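Local coordinates for protein putative alpha-galactosidase (Bacteroides fragilis, PDB 4NZJ) that probably hydrolyses terminal, non-reducing alpha-D-galactose residues from alpha-D-galactosides, as a member of glycosyl hydrolase family 27, at residues Asn23-Pro28 with Arg243-Ile249; Glu202-Ala206 with Lys237-Leu242; Tyr344-Ser349 with Ile374-Leu380; Leu350-Ala355 with Ile403-Pro407. All coordinates share one frame; numbering follows the deposited sequence.

Contact 1 (Asn23-Pro28 with Arg243-Ile249)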
# COMPACT_ATOMS: atom_id res chain seq x y z
N ASN A 23 -10.65 8.77 8.22
CA ASN A 23 -11.00 7.97 9.39
C ASN A 23 -12.49 8.12 9.69
O ASN A 23 -13.08 9.14 9.37
CB ASN A 23 -10.17 8.43 10.59
CG ASN A 23 -9.99 7.35 11.65
OD1 ASN A 23 -10.31 7.55 12.82
ND2 ASN A 23 -9.46 6.21 11.24
N TYR A 24 -13.10 7.09 10.28
CA TYR A 24 -14.50 7.19 10.70
C TYR A 24 -14.63 8.05 11.95
O TYR A 24 -13.74 8.05 12.81
CB TYR A 24 -15.11 5.81 11.02
CG TYR A 24 -15.11 4.78 9.91
CD1 TYR A 24 -15.14 5.14 8.57
CD2 TYR A 24 -15.13 3.42 10.22
CE1 TYR A 24 -15.15 4.18 7.57
CE2 TYR A 24 -15.14 2.45 9.23
CZ TYR A 24 -15.15 2.84 7.90
OH TYR A 24 -15.16 1.88 6.91
N PRO A 25 -15.76 8.78 12.08
CA PRO A 25 -15.99 9.53 13.31
C PRO A 25 -16.12 8.60 14.52
O PRO A 25 -16.57 7.46 14.38
CB PRO A 25 -17.31 10.26 13.05
CG PRO A 25 -17.97 9.50 11.96
CD PRO A 25 -16.87 8.93 11.12
N SER A 26 -15.70 9.07 15.69
CA SER A 26 -15.83 8.32 16.93
C SER A 26 -15.09 6.98 16.93
O SER A 26 -15.51 6.03 17.60
CB SER A 26 -17.30 8.12 17.29
OG SER A 26 -17.94 9.38 17.42
N THR A 27 -13.98 6.91 16.20
CA THR A 27 -13.07 5.78 16.25
C THR A 27 -11.66 6.29 16.51
O THR A 27 -11.36 7.46 16.24
CB THR A 27 -13.07 4.96 14.95
OG1 THR A 27 -12.47 5.72 13.89
CG2 THR A 27 -14.49 4.55 14.57
N PRO A 28 -10.78 5.44 17.07
CA PRO A 28 -9.41 5.88 17.30
C PRO A 28 -8.70 6.29 16.02
O PRO A 28 -8.87 5.66 14.97
CB PRO A 28 -8.75 4.66 17.94
CG PRO A 28 -9.88 3.95 18.62
CD PRO A 28 -11.04 4.12 17.69
N ARG A 243 -18.14 -2.58 10.24
CA ARG A 243 -18.68 -1.23 10.41
C ARG A 243 -19.48 -1.10 11.69
O ARG A 243 -19.72 0.00 12.18
CB ARG A 243 -19.57 -0.83 9.22
CG ARG A 243 -18.83 -0.67 7.90
CD ARG A 243 -17.85 0.49 7.92
NE ARG A 243 -18.47 1.77 8.28
CZ ARG A 243 -19.16 2.53 7.43
NH1 ARG A 243 -19.35 2.15 6.18
NH2 ARG A 243 -19.67 3.68 7.85
N ALA A 244 -19.91 -2.23 12.25
CA ALA A 244 -20.67 -2.23 13.50
C ALA A 244 -19.75 -2.10 14.72
O ALA A 244 -20.24 -1.87 15.83
CB ALA A 244 -21.52 -3.49 13.61
N THR A 245 -18.44 -2.24 14.53
CA THR A 245 -17.47 -2.09 15.62
C THR A 245 -17.16 -0.62 15.86
O THR A 245 -17.61 0.25 15.12
CB THR A 245 -16.13 -2.80 15.34
OG1 THR A 245 -15.37 -2.07 14.37
CG2 THR A 245 -16.36 -4.23 14.84
N ASN A 246 -16.35 -0.36 16.88
CA ASN A 246 -15.94 1.01 17.22
C ASN A 246 -14.55 1.40 16.68
O ASN A 246 -13.90 2.30 17.22
CB ASN A 246 -16.02 1.24 18.73
CG ASN A 246 -15.08 0.34 19.53
OD1 ASN A 246 -14.34 -0.47 18.98
ND2 ASN A 246 -15.11 0.50 20.85
N ARG A 247 -14.10 0.74 15.62
CA ARG A 247 -12.83 1.07 14.98
C ARG A 247 -13.00 1.33 13.49
O ARG A 247 -13.95 0.86 12.87
CB ARG A 247 -11.80 -0.05 15.16
CG ARG A 247 -11.32 -0.27 16.58
CD ARG A 247 -10.10 -1.17 16.61
NE ARG A 247 -8.87 -0.50 16.20
CZ ARG A 247 -8.18 0.35 16.96
NH1 ARG A 247 -8.59 0.67 18.18
NH2 ARG A 247 -7.06 0.89 16.49
N SER A 248 -12.05 2.06 12.93
CA SER A 248 -11.93 2.19 11.48
C SER A 248 -11.08 1.03 10.97
O SER A 248 -9.85 1.11 10.98
CB SER A 248 -11.27 3.52 11.09
OG SER A 248 -12.09 4.61 11.41
N ILE A 249 -11.74 -0.04 10.55
CA ILE A 249 -11.03 -1.23 10.07
C ILE A 249 -11.06 -1.31 8.54
O ILE A 249 -12.13 -1.43 7.92
CB ILE A 249 -11.60 -2.52 10.69
CG1 ILE A 249 -11.58 -2.42 12.22
CG2 ILE A 249 -10.77 -3.72 10.23
CD1 ILE A 249 -12.09 -3.65 12.95
O HOH W 1 -14.77 -0.80 7.62
O HOH W 2 -9.97 3.13 14.62

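Contact 2 (Glu202-Ala206 with Lys237-Leu242)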
# COMPACT_ATOMS: atom_id res chain seq x y z
N GLU A 202 -19.30 -13.75 11.91
CA GLU A 202 -18.68 -12.51 11.46
C GLU A 202 -18.75 -11.42 12.52
O GLU A 202 -17.77 -10.69 12.73
CB GLU A 202 -19.32 -12.03 10.15
CG GLU A 202 -19.09 -12.96 8.97
CD GLU A 202 -20.13 -14.07 8.83
OE1 GLU A 202 -20.94 -14.28 9.76
OE2 GLU A 202 -20.12 -14.74 7.77
N GLU A 203 -19.90 -11.31 13.17
CA GLU A 203 -20.12 -10.26 14.16
C GLU A 203 -19.20 -10.47 15.36
O GLU A 203 -18.51 -9.54 15.80
CB GLU A 203 -21.58 -10.22 14.59
CG GLU A 203 -22.57 -10.03 13.44
CD GLU A 203 -23.25 -11.33 13.00
OE1 GLU A 203 -22.55 -12.36 12.81
OE2 GLU A 203 -24.49 -11.32 12.85
N THR A 204 -19.17 -11.70 15.88
CA THR A 204 -18.27 -12.04 16.99
C THR A 204 -16.82 -11.75 16.64
O THR A 204 -16.08 -11.13 17.42
CB THR A 204 -18.41 -13.53 17.38
OG1 THR A 204 -19.74 -13.78 17.84
CG2 THR A 204 -17.42 -13.91 18.48
N ASP A 205 -16.39 -12.21 15.48
CA ASP A 205 -14.99 -12.08 15.10
C ASP A 205 -14.59 -10.62 14.92
O ASP A 205 -13.54 -10.20 15.41
CB ASP A 205 -14.68 -12.94 13.88
CG ASP A 205 -14.79 -14.43 14.16
OD1 ASP A 205 -15.08 -14.81 15.32
OD2 ASP A 205 -14.59 -15.23 13.23
N ALA A 206 -15.44 -9.84 14.25
CA ALA A 206 -15.17 -8.42 14.06
C ALA A 206 -15.06 -7.69 15.40
O ALA A 206 -14.16 -6.85 15.58
CB ALA A 206 -16.26 -7.79 13.20
N LYS A 237 -21.61 -9.34 4.44
CA LYS A 237 -21.87 -9.68 5.85
C LYS A 237 -20.71 -9.26 6.75
O LYS A 237 -20.91 -8.63 7.79
CB LYS A 237 -22.12 -11.18 5.99
CG LYS A 237 -22.33 -11.68 7.41
CD LYS A 237 -23.70 -11.32 7.95
CE LYS A 237 -23.86 -11.80 9.39
NZ LYS A 237 -23.68 -13.27 9.53
N MSE A 238 -19.48 -9.62 6.36
CA MSE A 238 -18.31 -9.24 7.16
C MSE A 238 -18.12 -7.74 7.12
O MSE A 238 -17.72 -7.14 8.11
CB MSE A 238 -17.05 -9.99 6.72
CG MSE A 238 -15.78 -9.54 7.46
SE MSE A 238 -15.92 -9.70 9.43
CE MSE A 238 -15.27 -11.55 9.57
N GLY A 239 -18.41 -7.11 5.98
CA GLY A 239 -18.32 -5.65 5.89
C GLY A 239 -19.21 -4.96 6.91
O GLY A 239 -18.78 -4.04 7.61
N ARG A 240 -20.45 -5.42 7.01
CA ARG A 240 -21.39 -4.89 7.99
C ARG A 240 -20.88 -5.11 9.41
O ARG A 240 -20.97 -4.22 10.26
CB ARG A 240 -22.78 -5.52 7.81
CG ARG A 240 -23.49 -5.04 6.56
CD ARG A 240 -24.96 -5.43 6.55
NE ARG A 240 -25.17 -6.88 6.51
CZ ARG A 240 -25.18 -7.62 5.40
NH1 ARG A 240 -24.95 -7.08 4.21
NH2 ARG A 240 -25.41 -8.93 5.49
N ALA A 241 -20.33 -6.29 9.66
CA ALA A 241 -19.80 -6.62 10.98
C ALA A 241 -18.65 -5.68 11.37
O ALA A 241 -18.59 -5.23 12.51
CB ALA A 241 -19.35 -8.07 11.02
N LEU A 242 -17.77 -5.38 10.42
CA LEU A 242 -16.65 -4.45 10.68
C LEU A 242 -17.14 -3.04 10.98
O LEU A 242 -16.62 -2.38 11.88
CB LEU A 242 -15.69 -4.41 9.50
CG LEU A 242 -14.91 -5.69 9.21
CD1 LEU A 242 -14.10 -5.49 7.94
CD2 LEU A 242 -14.02 -6.07 10.39
O HOH W 3 -22.62 -15.62 7.22
O HOH W 4 -19.57 -6.58 14.78

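Contact 3 (Tyr344-Ser349 with Ile374-Leu380)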
# COMPACT_ATOMS: atom_id res chain seq x y z
N TYR A 344 12.90 -5.63 -10.36
CA TYR A 344 12.30 -5.20 -9.10
C TYR A 344 11.96 -3.70 -9.08
O TYR A 344 10.91 -3.31 -8.59
CB TYR A 344 13.20 -5.53 -7.91
CG TYR A 344 13.25 -7.00 -7.54
CD1 TYR A 344 12.09 -7.78 -7.51
CD2 TYR A 344 14.45 -7.60 -7.19
CE1 TYR A 344 12.14 -9.12 -7.14
CE2 TYR A 344 14.51 -8.93 -6.83
CZ TYR A 344 13.35 -9.69 -6.80
OH TYR A 344 13.43 -11.02 -6.45
N LYS A 345 12.85 -2.87 -9.62
CA LYS A 345 12.60 -1.43 -9.70
C LYS A 345 11.38 -1.13 -10.57
O LYS A 345 10.54 -0.29 -10.21
CB LYS A 345 13.85 -0.71 -10.22
CG LYS A 345 13.69 0.78 -10.48
CD LYS A 345 13.45 1.58 -9.22
CE LYS A 345 13.23 3.06 -9.52
NZ LYS A 345 14.38 3.69 -10.21
N SER A 346 11.26 -1.80 -11.71
CA SER A 346 10.10 -1.57 -12.58
C SER A 346 8.80 -2.05 -11.94
O SER A 346 7.76 -1.41 -12.06
CB SER A 346 10.32 -2.26 -13.93
OG SER A 346 11.40 -1.65 -14.61
N HIS A 347 8.86 -3.19 -11.28
CA HIS A 347 7.75 -3.74 -10.49
C HIS A 347 7.26 -2.71 -9.47
O HIS A 347 6.08 -2.40 -9.41
CB HIS A 347 8.23 -5.05 -9.86
CG HIS A 347 7.39 -5.57 -8.74
ND1 HIS A 347 6.02 -5.70 -8.80
CD2 HIS A 347 7.75 -6.09 -7.54
CE1 HIS A 347 5.57 -6.22 -7.68
NE2 HIS A 347 6.60 -6.48 -6.90
N PHE A 348 8.19 -2.12 -8.71
CA PHE A 348 7.81 -1.08 -7.76
C PHE A 348 7.21 0.15 -8.46
O PHE A 348 6.17 0.67 -8.04
CB PHE A 348 9.00 -0.69 -6.88
CG PHE A 348 8.64 0.25 -5.77
CD1 PHE A 348 7.98 -0.21 -4.64
CD2 PHE A 348 8.93 1.61 -5.87
CE1 PHE A 348 7.63 0.66 -3.62
CE2 PHE A 348 8.59 2.47 -4.84
CZ PHE A 348 7.93 2.00 -3.72
N SER A 349 7.89 0.61 -9.51
CA SER A 349 7.46 1.79 -10.28
C SER A 349 6.04 1.66 -10.80
O SER A 349 5.26 2.61 -10.73
CB SER A 349 8.41 2.03 -11.45
OG SER A 349 9.73 2.22 -10.99
N ILE A 374 14.94 1.11 -3.69
CA ILE A 374 13.71 0.97 -4.45
C ILE A 374 12.50 1.30 -3.57
O ILE A 374 11.70 2.18 -3.91
CB ILE A 374 13.56 -0.45 -5.03
CG1 ILE A 374 14.68 -0.73 -6.04
CG2 ILE A 374 12.19 -0.62 -5.66
CD1 ILE A 374 14.82 -2.19 -6.43
N LEU A 375 12.37 0.62 -2.44
CA LEU A 375 11.18 0.74 -1.60
C LEU A 375 10.98 2.13 -0.97
O LEU A 375 9.87 2.49 -0.60
CB LEU A 375 11.19 -0.32 -0.50
CG LEU A 375 11.09 -1.77 -0.97
CD1 LEU A 375 11.26 -2.69 0.22
CD2 LEU A 375 9.76 -2.02 -1.65
N LEU A 376 12.06 2.90 -0.86
CA LEU A 376 12.01 4.22 -0.23
C LEU A 376 12.05 5.38 -1.24
O LEU A 376 12.26 6.53 -0.84
CB LEU A 376 13.17 4.38 0.74
CG LEU A 376 13.28 3.35 1.87
CD1 LEU A 376 14.49 3.66 2.72
CD2 LEU A 376 12.00 3.34 2.70
N ASP A 377 11.82 5.09 -2.51
CA ASP A 377 11.91 6.11 -3.57
C ASP A 377 10.84 7.18 -3.34
O ASP A 377 9.66 6.90 -3.51
CB ASP A 377 11.73 5.44 -4.93
CG ASP A 377 12.02 6.37 -6.08
OD1 ASP A 377 11.40 7.45 -6.15
OD2 ASP A 377 12.87 6.01 -6.93
N PRO A 378 11.25 8.41 -2.95
CA PRO A 378 10.22 9.38 -2.53
C PRO A 378 9.31 9.87 -3.66
O PRO A 378 8.13 10.11 -3.42
CB PRO A 378 11.03 10.55 -1.97
CG PRO A 378 12.43 10.06 -1.82
CD PRO A 378 12.61 8.95 -2.80
N ASP A 379 9.86 10.04 -4.85
CA ASP A 379 9.09 10.52 -6.00
C ASP A 379 8.06 9.50 -6.45
O ASP A 379 6.92 9.85 -6.76
CB ASP A 379 10.01 10.86 -7.17
CG ASP A 379 10.79 12.14 -6.97
OD1 ASP A 379 10.45 12.92 -6.07
OD2 ASP A 379 11.74 12.37 -7.74
N LEU A 380 8.45 8.23 -6.50
CA LEU A 380 7.53 7.17 -6.91
C LEU A 380 6.42 6.98 -5.88
O LEU A 380 5.26 6.83 -6.24
CB LEU A 380 8.26 5.86 -7.16
CG LEU A 380 9.14 5.84 -8.41
CD1 LEU A 380 9.92 4.54 -8.48
CD2 LEU A 380 8.30 6.02 -9.66

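Contact 4 (Leu350-Ala355 with Ile403-Pro407)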
# COMPACT_ATOMS: atom_id res chain seq x y z
N LEU A 350 5.71 0.49 -11.33
CA LEU A 350 4.39 0.29 -11.93
C LEU A 350 3.31 0.12 -10.86
O LEU A 350 2.21 0.61 -11.03
CB LEU A 350 4.43 -0.88 -12.92
CG LEU A 350 5.24 -0.53 -14.19
CD1 LEU A 350 5.52 -1.77 -15.02
CD2 LEU A 350 4.53 0.54 -15.03
N TRP A 351 3.63 -0.56 -9.76
CA TRP A 351 2.72 -0.59 -8.61
C TRP A 351 2.43 0.85 -8.14
O TRP A 351 1.30 1.19 -7.77
CB TRP A 351 3.31 -1.43 -7.47
CG TRP A 351 2.87 -2.89 -7.42
CD1 TRP A 351 2.37 -3.53 -6.33
CD2 TRP A 351 2.91 -3.87 -8.48
NE1 TRP A 351 2.11 -4.85 -6.63
CE2 TRP A 351 2.42 -5.08 -7.94
CE3 TRP A 351 3.32 -3.85 -9.82
CZ2 TRP A 351 2.31 -6.26 -8.70
CZ3 TRP A 351 3.21 -5.02 -10.57
CH2 TRP A 351 2.71 -6.21 -10.01
N CYS A 352 3.44 1.71 -8.17
CA CYS A 352 3.22 3.11 -7.81
C CYS A 352 2.28 3.79 -8.81
O CYS A 352 1.29 4.42 -8.42
CB CYS A 352 4.54 3.88 -7.69
SG CYS A 352 5.44 3.47 -6.17
N MSE A 353 2.58 3.65 -10.10
CA MSE A 353 1.75 4.24 -11.16
C MSE A 353 0.32 3.76 -11.15
O MSE A 353 -0.58 4.52 -11.47
CB MSE A 353 2.32 3.91 -12.54
CG MSE A 353 3.66 4.60 -12.82
SE MSE A 353 3.46 6.52 -13.14
CE MSE A 353 2.55 6.42 -14.88
N MSE A 354 0.11 2.49 -10.80
CA MSE A 354 -1.23 1.89 -10.81
C MSE A 354 -2.02 2.17 -9.54
O MSE A 354 -3.11 1.62 -9.36
CB MSE A 354 -1.11 0.38 -11.02
CG MSE A 354 -0.58 0.05 -12.42
SE MSE A 354 -0.56 -1.90 -12.76
CE MSE A 354 0.39 -2.51 -11.16
N ALA A 355 -1.50 3.04 -8.67
CA ALA A 355 -2.15 3.34 -7.40
C ALA A 355 -2.46 2.03 -6.66
O ALA A 355 -3.55 1.85 -6.11
CB ALA A 355 -3.41 4.17 -7.61
N ILE A 403 3.61 2.42 -22.47
CA ILE A 403 3.51 3.78 -21.96
C ILE A 403 2.30 3.83 -21.03
O ILE A 403 1.18 3.60 -21.47
CB ILE A 403 3.29 4.81 -23.09
CG1 ILE A 403 4.44 4.77 -24.09
CG2 ILE A 403 3.13 6.21 -22.52
CD1 ILE A 403 5.79 5.07 -23.48
N TRP A 404 2.55 4.11 -19.75
CA TRP A 404 1.49 4.24 -18.75
C TRP A 404 1.36 5.71 -18.38
O TRP A 404 2.36 6.41 -18.27
CB TRP A 404 1.82 3.44 -17.50
CG TRP A 404 1.87 1.96 -17.66
CD1 TRP A 404 2.86 1.23 -18.25
CD2 TRP A 404 0.90 1.02 -17.18
NE1 TRP A 404 2.55 -0.11 -18.18
CE2 TRP A 404 1.37 -0.27 -17.52
CE3 TRP A 404 -0.31 1.14 -16.49
CZ2 TRP A 404 0.65 -1.43 -17.21
CZ3 TRP A 404 -1.02 -0.01 -16.18
CH2 TRP A 404 -0.53 -1.28 -16.54
N VAL A 405 0.13 6.16 -18.16
CA VAL A 405 -0.14 7.58 -17.92
C VAL A 405 -1.07 7.75 -16.73
O VAL A 405 -2.15 7.15 -16.69
CB VAL A 405 -0.77 8.24 -19.15
CG1 VAL A 405 -0.99 9.73 -18.92
CG2 VAL A 405 0.10 8.01 -20.37
N LYS A 406 -0.64 8.57 -15.77
CA LYS A 406 -1.39 8.80 -14.53
C LYS A 406 -1.61 10.31 -14.34
O LYS A 406 -0.67 11.03 -14.01
CB LYS A 406 -0.61 8.23 -13.34
CG LYS A 406 -1.36 8.15 -12.01
CD LYS A 406 -0.37 7.90 -10.88
CE LYS A 406 -0.98 7.29 -9.63
NZ LYS A 406 -2.10 8.07 -9.05
N PRO A 407 -2.85 10.78 -14.52
CA PRO A 407 -3.15 12.18 -14.18
C PRO A 407 -2.96 12.42 -12.68
O PRO A 407 -3.25 11.54 -11.88
CB PRO A 407 -4.62 12.34 -14.58
CG PRO A 407 -4.90 11.21 -15.51
CD PRO A 407 -4.04 10.08 -15.04

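Contact 1 (Asn23-Pro28 with Arg243-Ile249)
The Tyr24 ring carries the Arg243 guanidinium over one face: in the conformer described, Arg243 CZ stands 4.5 Å from the centroid of the Tyr24 ring, 26° off its normal, a cation-pi contact. The two planes are 33° apart, and bends at chi2 and chi3 fold the arginine back over the phenol. At the ring edge, Arg247 O lies near the plane 3.9 Å from Tyr24 CD2, while a water in the plane links Tyr24 OH to Ile249 O.

The type II beta turn Tyr24-Thr27 of the N-terminal Ig-like domain here meets the loop leading from helix 228-243 into barrel strand 250-254, so the evidence is for an interdomain joint. At its centre is the hydroxyl of Ser248. Tyr24 N donates to Ser248 OG over 2.9 Å, and Ser248 OG donates to Thr27 OG1 at 2.7 Å. Thr27 holds OG1 between its own backbone N and carbonyl carbon (chi1 69°), which points the hydroxyl back into the turn.

Van der Waals contacts of carbon with polar atoms flank this relay: Thr27 CG2 lies 3.5 Å from Asn246 O, and Pro28 CG rests 3.6 Å from Arg247 NH1, whose guanidinium is salt-bridged through NH2 to Asp215. A second water joins Pro28 O to Ser248 N. The chain of hydroxyls closes where Thr27 OG1 donates to Tyr24 O at 2.9 Å, from above the carbonyl plane.

Contact 2 (Glu202-Ala206 with Lys237-Leu242)
Glu202, Lys237 and Ala206 lose the most surface where two consecutive outer helices of the TIM barrel, 202-212 and 228-243, lie side by side. The short axes approach to 8.4 Å and cross at -42°, a separation made possible by alanines at the centre of the interface.

Glu202 turns at chi2 and crosses the Lys237 chain at about a right angle, its CD resting 3.5 Å from Lys237 CG. The ammonium then reaches round: Lys237 NZ donates to Glu202 OE1 in a salt bridge of 2.9 Å, arriving 59° out of the carboxylate plane. The lysine gets there with CG anti to the backbone N and bends at chi2 (75°) and chi4. The other oxygen, Glu202 OE2, accepts from Gly200 N and from a water that also makes a weak bond with Lys237 NZ. Glu203 adds a longer salt bridge, OE1 to Lys237 NZ at 3.6 Å, so one ammonium is shared by two carboxylates, which would be expected to favour its charged form.

Ala206 supplies the small apolar end. Ala206 CB meets Ala241 CB at 3.8 Å, Leu242 CD2 at 4.0 Å and Met238 SE (selenomethionine) at 4.2 Å; Met238 also touches Leu217 and Tyr219 of strand 216-220, connecting the helix pair to the barrel wall. Beside this packing, a water donates to Ala241 O at 2.8 Å and, weakly, to Glu203 O.

Contact 3 (Tyr344-Ser349 with Ile374-Leu380)
Helix segment 344-349 runs past a helix-loop-helix bend, with CA atoms 5.9 Å apart between Lys345 and Ile374 and 6.3 Å apart between Ser349 and Leu380. Phe348 fills the bend. Its CG is anti to the backbone N (chi1 -173°), which sends the ring between the last turn of helix 369-375 and the first of helix 378-384. Phe348 CB presses on Ile374 CG2 at 3.4 Å, the two side chains sliding past each other in opposite directions.

One face of the ring receives backbone atoms. Ile374 O sits over it toward the rim, 3.3 Å from Phe348 CE2, and Leu375 CA makes a CH-pi contact, 4.3 Å from the Phe348 centroid and 21° off the normal. The methyl Leu380 CD1 comes instead to the edge, 4.0 Å from Phe348 CD2.

By strand order these are elements of the closing part of the TIM barrel: helix 341-353 follows the seventh strand, 315-317, and the two short helices follow the eighth, 358-360. Asp377 is the N-cap of the second short helix, accepting from Leu380 N through OD1 at 3.1 Å and a nearly straight 169°. Its other oxygen, OD2, lies near Lys345 NZ but beyond salt-bridge distance, and the lysine methylenes lie against Ile374 and Leu380.

On the last turn of the segment, Ser349 OG donates to Lys345 O at 2.8 Å. That carbonyl also accepts from Ser349 N, the two donors approaching from opposite faces of its plane, while Leu380 CD1 packs against the hydroxyl.

Contact 4 (Leu350-Ala355 with Ile403-Pro407)
A buried lysine runs across the end of a helix: Lys406 stretches its chain past the last turn of helix 341-353, with CE only 3.3 Å from Met353 O and 3.9 Å from Cys352 O. CG lies anti to the backbone N (chi1 -169°), and the chain stays extended until a bend at chi4. Its ammonium donates to Arg390 O, and the carbonyl-rich helix end would probably favour its positive charge.

That end is a Schellman motif. Ala355, at positive phi (51°), is the C-prime residue; Ala355 N bonds Cys352 O at 3.1 Å, and Ser356 N pairs with Trp351 O.

Trp404 is the aromatic half of the contact. Leu350 CD2 stands over one face of the Trp404 indole, 3.8 Å from the centroid of its five-membered ring and 15° off the normal, a CH-pi contact. Selenomethionine Met354 approaches obliquely, its SE 4.5 Å from the centroid of the Trp404 six-membered ring in a Met-aromatic contact, with CG 3.8 Å from Trp404 CZ3. The indole NE1 is held by Asp402 OD2. Between tryptophan and lysine, selenomethionine Met353 folds at chi2 and chi3, and its CE lies 3.4 Å from Trp404 O.

The helix thus docks its C-terminal turn on strand 401-407 of the C-terminal beta domain. Neighbouring strand 413-419 receives Leu350 on Phe418 and Met353 on Ala414 and Ala416; helix 296-303 packs Leu300 against Leu350 and Met354, while Ile383 of helix 378-384 touches both Met353 and Lys406.

In the fold
The four contacts form two clusters on opposite sides of the chain's centre. Contacts 1 and 2, with centres 13 Å apart, touch through Thr245 and Ala206; contact 2 is nested within the loop closed by contact 1, and both draw on helix 228-243 or its exit. Contacts 3 and 4 follow in series, share helix 341-353 and lie 12 Å apart between centres, meeting where Leu380 packs on Cys352; their segments alternate along the chain. Centres in different clusters are 31 to 35 Å apart. Contacts 1 and 4 therefore join the barrel to the Ig-like and C-terminal beta domains at separate places, while contacts 2 and 3 pack barrel helices beside those joints.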